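PDB 3LK5: geranylgeranyl pyrophosphate synthase from Corynebacterium glutamicum, which probably joins dimethylallyl and isopentenyl diphosphates in the magnesium-dependent prenyl transfer of isoprenoid biosynthesis. Local coordinates for residues D352-D355 / E356-A359. Sequence-based numbering, arbitrary orientation.
Sequences DIPD and EVRA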
ATOM      1  N   ASP A 352     -35.270 -10.407  -3.733  1.00 39.64           N
ATOM      2  CA  ASP A 352     -35.610 -10.995  -2.460  1.00 42.15           C
ATOM      3  C   ASP A 352     -34.401 -10.998  -1.528  1.00 40.86           C
ATOM      4  O   ASP A 352     -33.331 -11.498  -1.884  1.00 41.13           O
ATOM      5  CB  ASP A 352     -36.185 -12.409  -2.624  1.00 45.82           C
ATOM      6  CG  ASP A 352     -36.616 -13.013  -1.293  1.00 71.48           C
ATOM      7  OD1 ASP A 352     -37.315 -12.313  -0.509  1.00 49.07           O
ATOM      8  OD2 ASP A 352     -36.241 -14.175  -1.016  1.00 49.01           O
ATOM      9  N   ILE A 353     -34.590 -10.432  -0.341  1.00 39.50           N
ATOM     10  CA  ILE A 353     -33.552 -10.371   0.710  1.00 39.10           C
ATOM     11  C   ILE A 353     -34.235 -10.820   2.010  1.00 37.86           C
ATOM     12  O   ILE A 353     -35.382 -10.438   2.240  1.00 37.44           O
ATOM     13  CB  ILE A 353     -33.041  -8.914   0.844  1.00 39.84           C
ATOM     14  CG1 ILE A 353     -32.129  -8.569  -0.325  1.00 46.29           C
ATOM     15  CG2 ILE A 353     -32.287  -8.683   2.159  1.00 46.33           C
ATOM     16  CD1 ILE A 353     -31.923  -7.082  -0.492  1.00 41.54           C
ATOM     17  N   PRO A 354     -33.554 -11.628   2.862  1.00 37.33           N
ATOM     18  CA  PRO A 354     -34.252 -12.031   4.103  1.00 37.88           C
ATOM     19  C   PRO A 354     -34.778 -10.785   4.814  1.00 38.34           C
ATOM     20  O   PRO A 354     -34.109  -9.728   4.781  1.00 37.68           O
ATOM     21  CB  PRO A 354     -33.152 -12.698   4.941  1.00 37.66           C
ATOM     22  CG  PRO A 354     -32.127 -13.156   3.938  1.00 34.28           C
ATOM     23  CD  PRO A 354     -32.169 -12.150   2.802  1.00 37.13           C
ATOM     24  N   ASP A 355     -35.961 -10.892   5.428  1.00 38.34           N
ATOM     25  CA  ASP A 355     -36.633  -9.732   6.071  1.00 38.88           C
ATOM     26  C   ASP A 355     -35.748  -8.956   7.023  1.00 36.11           C
ATOM     27  O   ASP A 355     -35.733  -7.720   7.006  1.00 35.94           O
ATOM     28  CB  ASP A 355     -37.866 -10.181   6.892  1.00 41.86           C
ATOM     29  CG  ASP A 355     -39.060 -10.495   6.033  1.00 60.04           C
ATOM     30  OD1 ASP A 355     -38.990 -10.211   4.822  1.00 44.07           O
ATOM     31  OD2 ASP A 355     -40.073 -11.028   6.571  1.00 44.65           O
ATOM     32  N   GLU A 356     -35.053  -9.685   7.893  1.00 34.43           N
ATOM     33  CA  GLU A 356     -34.239  -9.082   8.937  1.00 33.85           C
ATOM     34  C   GLU A 356     -33.028  -8.329   8.360  1.00 32.77           C
ATOM     35  O   GLU A 356     -32.616  -7.284   8.896  1.00 32.08           O
ATOM     36  CB  GLU A 356     -33.834 -10.150   9.975  1.00 35.57           C
ATOM     37  CG  GLU A 356     -32.369 -10.131  10.459  1.00 69.49           C
ATOM     38  CD  GLU A 356     -32.060  -8.984  11.419  1.00 38.91           C
ATOM     39  OE1 GLU A 356     -33.013  -8.360  11.949  1.00 69.80           O
ATOM     40  OE2 GLU A 356     -30.869  -8.704  11.643  1.00 69.72           O
ATOM     41  N   VAL A 357     -32.446  -8.876   7.295  1.00 31.35           N
ATOM     42  CA  VAL A 357     -31.328  -8.220   6.621  1.00 30.48           C
ATOM     43  C   VAL A 357     -31.786  -6.922   5.927  1.00 29.65           C
ATOM     44  O   VAL A 357     -31.139  -5.871   6.060  1.00 28.89           O
ATOM     45  CB  VAL A 357     -30.644  -9.168   5.623  1.00 31.46           C
ATOM     46  CG1 VAL A 357     -29.427  -8.483   4.990  1.00 32.62           C
ATOM     47  CG2 VAL A 357     -30.199 -10.476   6.352  1.00 32.95           C
ATOM     48  N   ARG A 358     -32.937  -6.981   5.234  1.00 29.58           N
ATOM     49  CA  ARG A 358     -33.501  -5.791   4.607  1.00 31.31           C
ATOM     50  C   ARG A 358     -33.735  -4.698   5.639  1.00 30.93           C
ATOM     51  O   ARG A 358     -33.391  -3.528   5.414  1.00 31.61           O
ATOM     52  CB  ARG A 358     -34.813  -6.119   3.874  1.00 32.94           C
ATOM     53  CG  ARG A 358     -35.427  -4.904   3.197  1.00 41.00           C
ATOM     54  CD  ARG A 358     -36.690  -5.247   2.418  1.00 35.80           C
ATOM     55  NE  ARG A 358     -36.407  -5.852   1.114  1.00 43.53           N
ATOM     56  CZ  ARG A 358     -36.741  -7.106   0.810  1.00 37.79           C
ATOM     57  NH1 ARG A 358     -37.343  -7.852   1.733  1.00 45.14           N
ATOM     58  NH2 ARG A 358     -36.480  -7.624  -0.390  1.00 44.17           N
ATOM     59  N   ALA A 359     -34.353  -5.087   6.759  1.00 31.86           N
ATOM     60  CA  ALA A 359     -34.660  -4.176   7.850  1.00 31.54           C
ATOM     61  C   ALA A 359     -33.417  -3.478   8.345  1.00 30.50           C
ATOM     62  O   ALA A 359     -33.387  -2.263   8.570  1.00 30.59           O
ATOM     63  CB  ALA A 359     -35.366  -4.941   9.022  1.00 31.47           C
TER
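Arg-358 folds its guanidinium back over the side chain of Ile-353, whose CB sits under one face of the flat group, 3.9 Å from NH2 and displaced from the middle of the group toward its margin. The contact lies at the N-terminus of helix 355-369, the last helix of this all-helical prenyl synthase chain, with Pro-354 in the N-cap position. The cap residue's carbonyl accepts the first i to i+4 bond of the helix: Arg-358 N lies 3.0 Å from Pro-354 O, with an N-H...O angle of 170°. Ala-359 N to Asp-355 O follows, also at 3.0 Å, and continues the helical pattern.

The arginine chain leaves the helix extended, CG opposite its own backbone N, and then turns at chi3 (-79°), which swings the guanidinium back beside the loop. Its NH2 is taken by the carbonyl of Leu-348, just beyond helix 329-347, while NE has a long, weak ion pair with Asp-349; the side chain thus ties the last helix to the loop that precedes it. Asp-355 OD1 lies near the guanidinium plane, but at 4.2 Å from Arg-358 NH1 it is beyond a salt bridge and can probably add only a diffuse attraction.

On the buried side, Ile-353 and Val-357 cross at about a right angle, CG2 of the isoleucine 3.9 Å from CB of the valine. Val-357 continues inward onto Leu-75 and Ala-76 of helix 65-78, and Glu-356 reaches out roughly at right angles to the direction in which Val-357 sets off, its OE2 accepting a hydrogen bond from Leu-16 N. Pro-354 runs alongside Val-357 in the same direction, and its ring presents CB to Val-357 CG2 at 4.0 Å.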